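Local coordinates for mannitol dehydrogenase (Pseudomonas fluorescens, PDB 1LJ8), which binds NAD and, as a long-chain dehydrogenase of the mannitol dehydrogenase family, probably catalyses the NAD-dependent oxidation of mannitol at C2 to fructose, at residues A43-D47 with R97-I102; F166-C170 with A202-A207; F311-R316 with D418-Y424. The contacts are given in a common frame with arbitrary orientation. Numbering follows the deposited sequence.

Contact 1. Residues A43-D47 with R97-I102; sequences AYYTD and RVIGSI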
loop_
_atom_site.group_PDB
_atom_site.type_symbol
_atom_site.label_atom_id
_atom_site.label_comp_id
_atom_site.label_asym_id
_atom_site.label_seq_id
_atom_site.Cartn_x
_atom_site.Cartn_y
_atom_site.Cartn_z
ATOM N N ALA A 43 -10.459 4.104 7.854
ATOM C CA ALA A 43 -11.892 4.419 7.998
ATOM C C ALA A 43 -12.546 3.426 8.993
ATOM O O ALA A 43 -13.488 3.776 9.726
ATOM C CB ALA A 43 -12.605 4.344 6.625
ATOM N N TYR A 44 -12.043 2.195 8.991
ATOM C CA TYR A 44 -12.536 1.163 9.911
ATOM C C TYR A 44 -12.316 1.612 11.390
ATOM O O TYR A 44 -13.243 1.606 12.203
ATOM C CB TYR A 44 -11.760 -0.126 9.638
ATOM C CG TYR A 44 -11.911 -1.202 10.697
ATOM C CD1 TYR A 44 -13.084 -1.953 10.797
ATOM C CD2 TYR A 44 -10.886 -1.433 11.605
ATOM C CE1 TYR A 44 -13.224 -2.931 11.813
ATOM C CE2 TYR A 44 -11.015 -2.407 12.619
ATOM C CZ TYR A 44 -12.195 -3.140 12.700
ATOM O OH TYR A 44 -12.323 -4.108 13.682
ATOM N N TYR A 45 -11.085 1.988 11.749
ATOM C CA TYR A 45 -10.837 2.404 13.143
ATOM C C TYR A 45 -11.586 3.678 13.504
ATOM O O TYR A 45 -12.055 3.835 14.615
ATOM C CB TYR A 45 -9.348 2.631 13.379
ATOM C CG TYR A 45 -8.524 1.365 13.542
ATOM C CD1 TYR A 45 -7.605 0.975 12.565
ATOM C CD2 TYR A 45 -8.592 0.619 14.733
ATOM C CE1 TYR A 45 -6.764 -0.119 12.753
ATOM C CE2 TYR A 45 -7.745 -0.455 14.946
ATOM C CZ TYR A 45 -6.831 -0.824 13.947
ATOM O OH TYR A 45 -5.974 -1.882 14.139
ATOM N N THR A 46 -11.698 4.608 12.565
ATOM C CA THR A 46 -12.395 5.840 12.860
ATOM C C THR A 46 -13.893 5.575 13.097
ATOM O O THR A 46 -14.495 6.149 13.995
ATOM C CB THR A 46 -12.167 6.852 11.724
ATOM O OG1 THR A 46 -10.745 7.024 11.553
ATOM C CG2 THR A 46 -12.821 8.180 12.092
ATOM N N ASP A 47 -14.465 4.658 12.331
ATOM C CA ASP A 47 -15.875 4.292 12.467
ATOM C C ASP A 47 -16.021 3.583 13.827
ATOM O O ASP A 47 -16.999 3.840 14.564
ATOM C CB ASP A 47 -16.275 3.342 11.302
ATOM C CG ASP A 47 -17.666 2.734 11.470
ATOM O OD1 ASP A 47 -18.641 3.386 11.031
ATOM O OD2 ASP A 47 -17.790 1.603 12.025
ATOM N N ARG A 97 -20.083 -5.404 8.316
ATOM C CA ARG A 97 -20.421 -4.157 8.966
ATOM C C ARG A 97 -20.503 -3.006 7.982
ATOM O O ARG A 97 -19.656 -2.895 7.103
ATOM C CB ARG A 97 -19.307 -3.850 9.976
ATOM C CG ARG A 97 -19.354 -2.457 10.592
ATOM C CD ARG A 97 -18.176 -2.272 11.601
ATOM N NE ARG A 97 -18.361 -3.123 12.788
ATOM C CZ ARG A 97 -19.255 -2.885 13.749
ATOM N NH1 ARG A 97 -20.065 -1.821 13.706
ATOM N NH2 ARG A 97 -19.400 -3.767 14.747
ATOM N N VAL A 98 -21.531 -2.174 8.131
ATOM C CA VAL A 98 -21.646 -0.985 7.311
ATOM C C VAL A 98 -20.811 0.129 7.985
ATOM O O VAL A 98 -20.974 0.403 9.177
ATOM C CB VAL A 98 -23.119 -0.537 7.189
ATOM C CG1 VAL A 98 -23.153 0.846 6.525
ATOM C CG2 VAL A 98 -23.880 -1.574 6.318
ATOM N N ILE A 99 -19.916 0.768 7.222
ATOM C CA ILE A 99 -19.017 1.798 7.737
ATOM C C ILE A 99 -19.566 3.166 7.351
ATOM O O ILE A 99 -19.898 3.378 6.173
ATOM C CB ILE A 99 -17.599 1.632 7.119
ATOM C CG1 ILE A 99 -17.033 0.245 7.512
ATOM C CG2 ILE A 99 -16.677 2.778 7.591
ATOM C CD1 ILE A 99 -16.721 0.098 9.066
ATOM N N GLY A 100 -19.643 4.085 8.326
ATOM C CA GLY A 100 -20.170 5.413 8.041
ATOM C C GLY A 100 -19.214 6.564 8.282
ATOM O O GLY A 100 -19.634 7.728 8.283
ATOM N N SER A 101 -17.921 6.262 8.440
ATOM C CA SER A 101 -16.944 7.322 8.732
ATOM C C SER A 101 -16.469 8.185 7.562
ATOM O O SER A 101 -15.778 9.173 7.782
ATOM C CB SER A 101 -15.745 6.681 9.432
ATOM O OG SER A 101 -15.250 5.652 8.594
ATOM N N ILE A 102 -16.840 7.821 6.321
ATOM C CA ILE A 102 -16.476 8.653 5.167
ATOM C C ILE A 102 -17.802 9.353 4.810
ATOM O O ILE A 102 -18.831 8.687 4.589
ATOM C CB ILE A 102 -15.988 7.812 3.981
ATOM C CG1 ILE A 102 -14.656 7.144 4.348
ATOM C CG2 ILE A 102 -15.804 8.721 2.696
ATOM C CD1 ILE A 102 -14.101 6.208 3.240
HETATM O O HOH W 1 -20.231 0.518 11.993
#
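Helix 43-47 runs almost at right angles (94°) to strand 97-99, the two axes 9.5 Å apart, and the direct hydrogen bonds fall where the strand gives way to the loop at Gly100 and Ser101. Asp47 does most of the work. Its chi1 is t, which carries the carboxylate across to the strand, where OD1 accepts a nearly straight hydrogen bond from the backbone N of Gly100 (3.0 Å, 177°). An aspartate suits the spot because its two carboxylate oxygens can accept separately, OD1 from Gly100 N and OD2 from water 1; Tyr20 OH is a second partner of OD1. Water 1 also accepts from Arg97 NH1 and donates to Val98 O. Acid and guanidinium thus meet through water: Asp47 OD2 stands 4.4 Å from Arg97 NH1, too far for a direct salt bridge, while the extended t,t start of the arginine turns at chi3 (m) and its NE forms a salt bridge with Glu95.

Ser101 adopts p, which places OG 2.8 Å from Ala43 O, a helix carbonyl that also accepts from Asp47 N; a small hydroxyl can reach it as a second donor. Beside this hydrogen bond the contact is apolar. Ala43 CB, small enough to let the strand side come close, lies 4.1 Å from Ile102 CD1 and 4.5 Å from Ile99 CG2. Ile99, in the m,m conformation, also lays CD1 against the carboxylate of Asp47, 3.5 Å from OD2. Strand 59-64 and helix 36-40 also pack against Ala43 and Ile102. The contact is thus a helix packed across strand 96-107, an inner strand of the central mixed sheet, in the NAD-binding Rossmann-type domain.

Contact 2. Residues F166-C170 with A202-A207; sequences FGFIC and ALLAFA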
loop_
_atom_site.group_PDB
_atom_site.type_symbol
_atom_site.label_atom_id
_atom_site.label_comp_id
_atom_site.label_asym_id
_atom_site.label_seq_id
_atom_site.Cartn_x
_atom_site.Cartn_y
_atom_site.Cartn_z
ATOM N N PHE A 166 1.748 16.601 -3.862
ATOM C CA PHE A 166 2.608 17.673 -3.357
ATOM C C PHE A 166 2.072 19.047 -3.701
ATOM O O PHE A 166 2.109 19.934 -2.861
ATOM C CB PHE A 166 4.014 17.521 -3.919
ATOM C CG PHE A 166 4.611 16.177 -3.634
ATOM C CD1 PHE A 166 4.722 15.237 -4.637
ATOM C CD2 PHE A 166 4.975 15.843 -2.333
ATOM C CE1 PHE A 166 5.193 13.938 -4.352
ATOM C CE2 PHE A 166 5.443 14.559 -2.026
ATOM C CZ PHE A 166 5.548 13.602 -3.044
ATOM N N GLY A 167 1.600 19.215 -4.933
ATOM C CA GLY A 167 1.057 20.507 -5.359
ATOM C C GLY A 167 -0.176 20.857 -4.561
ATOM O O GLY A 167 -0.338 22.006 -4.129
ATOM N N PHE A 168 -1.058 19.884 -4.342
ATOM C CA PHE A 168 -2.256 20.163 -3.553
ATOM C C PHE A 168 -1.943 20.478 -2.111
ATOM O O PHE A 168 -2.524 21.408 -1.522
ATOM C CB PHE A 168 -3.270 19.003 -3.643
ATOM C CG PHE A 168 -4.168 19.121 -4.828
ATOM C CD1 PHE A 168 -3.996 18.297 -5.943
ATOM C CD2 PHE A 168 -5.150 20.138 -4.865
ATOM C CE1 PHE A 168 -4.787 18.472 -7.093
ATOM C CE2 PHE A 168 -5.941 20.309 -6.033
ATOM C CZ PHE A 168 -5.737 19.467 -7.125
ATOM N N ILE A 169 -1.066 19.678 -1.487
ATOM C CA ILE A 169 -0.740 19.992 -0.097
ATOM C C ILE A 169 -0.076 21.376 0.029
ATOM O O ILE A 169 -0.416 22.128 0.931
ATOM C CB ILE A 169 0.183 18.905 0.514
ATOM C CG1 ILE A 169 -0.699 17.678 0.797
ATOM C CG2 ILE A 169 0.872 19.407 1.803
ATOM C CD1 ILE A 169 0.112 16.409 1.122
ATOM N N CYS A 170 0.849 21.711 -0.857
ATOM C CA CYS A 170 1.496 23.037 -0.744
ATOM C C CYS A 170 0.517 24.145 -0.962
ATOM O O CYS A 170 0.555 25.149 -0.256
ATOM C CB CYS A 170 2.638 23.188 -1.749
ATOM S SG CYS A 170 4.123 22.309 -1.207
ATOM N N ALA A 202 10.063 14.221 0.852
ATOM C CA ALA A 202 9.492 14.563 -0.424
ATOM C C ALA A 202 8.804 15.924 -0.410
ATOM O O ALA A 202 9.052 16.749 -1.318
ATOM C CB ALA A 202 8.503 13.471 -0.842
ATOM N N LEU A 203 7.925 16.156 0.581
ATOM C CA LEU A 203 7.213 17.439 0.633
ATOM C C LEU A 203 8.183 18.594 0.805
ATOM O O LEU A 203 8.045 19.622 0.123
ATOM C CB LEU A 203 6.160 17.450 1.728
ATOM C CG LEU A 203 5.288 18.714 1.741
ATOM C CD1 LEU A 203 4.527 18.942 0.417
ATOM C CD2 LEU A 203 4.333 18.575 2.917
ATOM N N LEU A 204 9.194 18.422 1.660
ATOM C CA LEU A 204 10.171 19.497 1.854
ATOM C C LEU A 204 10.979 19.746 0.604
ATOM O O LEU A 204 11.230 20.917 0.254
ATOM C CB LEU A 204 11.123 19.184 3.027
ATOM C CG LEU A 204 10.467 19.221 4.414
ATOM C CD1 LEU A 204 11.577 18.932 5.473
ATOM C CD2 LEU A 204 9.815 20.589 4.697
ATOM N N ALA A 205 11.389 18.687 -0.089
ATOM C CA ALA A 205 12.177 18.854 -1.320
ATOM C C ALA A 205 11.346 19.604 -2.362
ATOM O O ALA A 205 11.830 20.516 -3.069
ATOM C CB ALA A 205 12.581 17.530 -1.868
ATOM N N PHE A 206 10.073 19.245 -2.437
ATOM C CA PHE A 206 9.186 19.907 -3.382
ATOM C C PHE A 206 9.001 21.381 -2.994
ATOM O O PHE A 206 9.082 22.255 -3.841
ATOM C CB PHE A 206 7.820 19.198 -3.399
ATOM C CG PHE A 206 6.858 19.795 -4.383
ATOM C CD1 PHE A 206 6.850 19.380 -5.715
ATOM C CD2 PHE A 206 5.960 20.753 -3.967
ATOM C CE1 PHE A 206 5.941 19.930 -6.624
ATOM C CE2 PHE A 206 5.037 21.309 -4.868
ATOM C CZ PHE A 206 5.033 20.898 -6.179
ATOM N N ALA A 207 8.746 21.646 -1.724
ATOM C CA ALA A 207 8.537 23.001 -1.252
ATOM C C ALA A 207 9.776 23.864 -1.528
ATOM O O ALA A 207 9.648 25.041 -1.891
ATOM C CB ALA A 207 8.205 23.008 0.231
#
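Two helices cross here at -77°, so steeply that they meet over a short patch rather than along a shared groove. Their axes stay 10.3 Å apart because bulky side chains fill the space between them, and no hydrogen bond crosses the gap.

Phe166 is the main bump on helix 166-170. With chi1 at m its ring reaches over the other helix beside Ala202, where the missing side-chain bulk makes a shallow hollow: Phe166 CE2 sits 3.5 Å from Ala202 CB, and CD2 is 4.2 Å from Leu203 CD1. The side chain of Phe166 also comes within about 7 Å of the bound NAD. The reciprocal bump is Phe206. Its t rotamer turns one face of the ring to CB of Phe166, which stands 3.7 Å from the Phe206 centroid and 12° off the normal, a CH-pi contact. The two rings, inclined by 29° with centroids 5.8 Å apart, are slid so far that they barely overlap. The tip of Phe206 lies by the backbone at Gly167, CZ 4.0 Å from Gly167 N.

One turn on, Cys170 presents a slim, polarisable sulfur to the cleft between Leu203 and Phe206: SG is 3.8 Å from Leu203 CD1 and 3.7 Å from Phe206 CD2, near the plane of the ring, in a Cys sulfur-aromatic contact. Leu203 also meets Ile169, CD2 to CG2 at 3.7 Å. Helix 150-157 packs on both phenylalanines through Ile152, and Phe145 meets Phe166 edge-to-face. The steep, wholly apolar crossing joins the two helices that flank strand 185-188 in sequence within the Rossmann-type domain.

Contact 3. Residues F311-R316 with D418-Y424; sequences FLKGYR and DENGVSY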
loop_
_atom_site.group_PDB
_atom_site.type_symbol
_atom_site.label_atom_id
_atom_site.label_comp_id
_atom_site.label_asym_id
_atom_site.label_seq_id
_atom_site.Cartn_x
_atom_site.Cartn_y
_atom_site.Cartn_z
ATOM N N PHE A 311 2.357 -16.454 -10.176
ATOM C CA PHE A 311 1.615 -16.103 -11.395
ATOM C C PHE A 311 2.149 -16.944 -12.570
ATOM O O PHE A 311 1.385 -17.438 -13.405
ATOM C CB PHE A 311 1.793 -14.621 -11.718
ATOM C CG PHE A 311 0.545 -13.977 -12.261
ATOM C CD1 PHE A 311 -0.454 -13.553 -11.386
ATOM C CD2 PHE A 311 0.370 -13.815 -13.633
ATOM C CE1 PHE A 311 -1.649 -12.963 -11.889
ATOM C CE2 PHE A 311 -0.818 -13.219 -14.161
ATOM C CZ PHE A 311 -1.822 -12.798 -13.280
ATOM N N LEU A 312 3.465 -17.084 -12.642
ATOM C CA LEU A 312 4.088 -17.894 -13.703
ATOM C C LEU A 312 3.630 -19.341 -13.627
ATOM O O LEU A 312 3.345 -19.955 -14.662
ATOM C CB LEU A 312 5.624 -17.855 -13.559
ATOM C CG LEU A 312 6.238 -16.552 -14.062
ATOM C CD1 LEU A 312 7.692 -16.526 -13.561
ATOM C CD2 LEU A 312 6.194 -16.413 -15.622
ATOM N N LYS A 313 3.553 -19.882 -12.421
ATOM C CA LYS A 313 3.132 -21.263 -12.226
ATOM C C LYS A 313 1.657 -21.434 -12.615
ATOM O O LYS A 313 1.206 -22.556 -12.917
ATOM C CB LYS A 313 3.364 -21.668 -10.781
ATOM C CG LYS A 313 2.999 -23.107 -10.450
ATOM C CD LYS A 313 3.772 -24.141 -11.334
ATOM C CE LYS A 313 3.279 -25.568 -11.036
ATOM N NZ LYS A 313 4.038 -26.586 -11.863
ATOM N N GLY A 314 0.926 -20.323 -12.659
ATOM C CA GLY A 314 -0.489 -20.396 -13.015
ATOM C C GLY A 314 -1.409 -20.146 -11.821
ATOM O O GLY A 314 -2.649 -20.141 -11.984
ATOM N N TYR A 315 -0.862 -19.945 -10.628
ATOM C CA TYR A 315 -1.730 -19.673 -9.470
ATOM C C TYR A 315 -2.277 -18.267 -9.636
ATOM O O TYR A 315 -1.683 -17.438 -10.366
ATOM C CB TYR A 315 -0.951 -19.747 -8.158
ATOM C CG TYR A 315 -0.366 -21.104 -7.860
ATOM C CD1 TYR A 315 0.914 -21.232 -7.325
ATOM C CD2 TYR A 315 -1.112 -22.263 -8.065
ATOM C CE1 TYR A 315 1.442 -22.484 -7.001
ATOM C CE2 TYR A 315 -0.597 -23.527 -7.748
ATOM C CZ TYR A 315 0.677 -23.628 -7.226
ATOM O OH TYR A 315 1.199 -24.886 -6.991
ATOM N N ARG A 316 -3.417 -17.994 -8.992
ATOM C CA ARG A 316 -3.998 -16.643 -9.093
ATOM C C ARG A 316 -4.342 -16.030 -7.734
ATOM O O ARG A 316 -4.692 -14.848 -7.656
ATOM C CB ARG A 316 -5.236 -16.657 -10.024
ATOM C CG ARG A 316 -4.871 -16.754 -11.536
ATOM C CD ARG A 316 -4.021 -15.589 -12.028
ATOM N NE ARG A 316 -3.690 -15.604 -13.475
ATOM C CZ ARG A 316 -2.616 -16.183 -14.023
ATOM N NH1 ARG A 316 -1.734 -16.825 -13.264
ATOM N NH2 ARG A 316 -2.396 -16.067 -15.332
ATOM N N ASP A 418 1.886 -17.205 -18.820
ATOM C CA ASP A 418 2.285 -18.116 -17.753
ATOM C C ASP A 418 2.575 -19.517 -18.253
ATOM O O ASP A 418 2.528 -19.772 -19.465
ATOM C CB ASP A 418 1.264 -18.102 -16.571
ATOM C CG ASP A 418 -0.086 -18.742 -16.904
ATOM O OD1 ASP A 418 -0.166 -19.549 -17.850
ATOM O OD2 ASP A 418 -1.060 -18.437 -16.174
ATOM N N GLU A 419 2.904 -20.427 -17.338
ATOM C CA GLU A 419 3.259 -21.770 -17.753
ATOM C C GLU A 419 2.089 -22.560 -18.339
ATOM O O GLU A 419 2.317 -23.564 -18.999
ATOM C CB GLU A 419 3.884 -22.553 -16.593
ATOM C CG GLU A 419 5.273 -21.969 -16.255
ATOM C CD GLU A 419 6.025 -22.680 -15.129
ATOM O OE1 GLU A 419 5.516 -23.626 -14.467
ATOM O OE2 GLU A 419 7.171 -22.253 -14.873
ATOM N N ASN A 420 0.871 -22.115 -18.071
ATOM C CA ASN A 420 -0.303 -22.813 -18.639
ATOM C C ASN A 420 -0.722 -22.189 -19.984
ATOM O O ASN A 420 -1.742 -22.601 -20.575
ATOM C CB ASN A 420 -1.500 -22.735 -17.680
ATOM C CG ASN A 420 -1.317 -23.608 -16.471
ATOM O OD1 ASN A 420 -0.595 -24.588 -16.532
ATOM N ND2 ASN A 420 -2.004 -23.285 -15.368
ATOM N N GLY A 421 0.025 -21.192 -20.457
ATOM C CA GLY A 421 -0.343 -20.543 -21.714
ATOM C C GLY A 421 -1.341 -19.406 -21.552
ATOM O O GLY A 421 -1.857 -18.860 -22.543
ATOM N N VAL A 422 -1.595 -18.980 -20.326
ATOM C CA VAL A 422 -2.572 -17.915 -20.105
ATOM C C VAL A 422 -1.832 -16.598 -20.197
ATOM O O VAL A 422 -0.809 -16.397 -19.503
ATOM C CB VAL A 422 -3.219 -18.057 -18.727
ATOM C CG1 VAL A 422 -4.251 -16.906 -18.471
ATOM C CG2 VAL A 422 -3.868 -19.449 -18.624
ATOM N N SER A 423 -2.328 -15.731 -21.078
ATOM C CA SER A 423 -1.743 -14.415 -21.323
ATOM C C SER A 423 -2.357 -13.353 -20.439
ATOM O O SER A 423 -3.557 -13.362 -20.190
ATOM C CB SER A 423 -1.998 -13.999 -22.749
ATOM O OG SER A 423 -1.501 -14.990 -23.620
ATOM N N TYR A 424 -1.537 -12.412 -19.999
ATOM C CA TYR A 424 -2.024 -11.328 -19.165
ATOM C C TYR A 424 -1.356 -10.013 -19.485
ATOM O O TYR A 424 -0.261 -9.951 -20.096
ATOM C CB TYR A 424 -1.815 -11.690 -17.696
ATOM C CG TYR A 424 -0.410 -12.166 -17.416
ATOM C CD1 TYR A 424 0.596 -11.255 -17.095
ATOM C CD2 TYR A 424 -0.084 -13.518 -17.505
ATOM C CE1 TYR A 424 1.905 -11.684 -16.868
ATOM C CE2 TYR A 424 1.231 -13.966 -17.288
ATOM C CZ TYR A 424 2.217 -13.025 -16.968
ATOM O OH TYR A 424 3.524 -13.459 -16.755
HETATM O O HOH W 2 6.643 -25.402 -12.926
HETATM O O HOH W 3 1.201 -24.816 -14.480
HETATM O O HOH W 4 3.927 -25.670 -14.697
HETATM O O HOH W 5 -3.306 -19.362 -15.054
#
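Helix 289-313 ends at Lys313 in a Schellman motif whose C-prime residue, Gly314, has positive phi (108°), while 418-424 opens with a type I beta turn from Asp418 to Gly421. The backbones join where Glu419 N donates to Leu312 O (2.8 Å), a carbonyl at the helix end. Glycine is needed at 314 for its backbone angles, and a CB there would also strike Asn420 ND2. Asp418 OD1 accepts from Asn420 N, making an Asx turn, and from Val422 N; its OD2 forms a salt bridge with Arg316 NH2 (2.8 Å). Arg316 NH1 meanwhile donates to the carbonyls of Phe311 and Tyr315. Phe311 points its edge at the face of Tyr424, centroids 4.8 Å apart. Waters 2 and 4 link Lys313 NZ to Glu419 OE1; Lys313 NZ also bonds Thr482, and Glu419 OE2 accepts from Val481 N. The contact thus ties helix 289-313 to the loop between helices 401-413 and 431-437, with Leu371 and Cys375 of helix 371-375 packing on Phe311.

Overall arrangement
From the N terminus the three contacts follow in series, none nested in or crossing another. Contact 1 closes a loop of 49 residues, bringing helix 42-50 against strand 96-107 of the central sheet. Contact 2 then closes one of 31 residues around strand 185-188, an outermost strand of that sheet, pairing the helices before and after it. Both belong to the Rossmann-type domain, their centres 29 Å apart. Contact 3 closes a longer, largely helical loop of 101 residues in the C-terminal domain, tying the C-terminal end of helix 289-313 to the loop between helices 401-413 and 431-437. Its centre is 41 Å from that of contact 2, across the chain's centre, and 37 Å from that of contact 1.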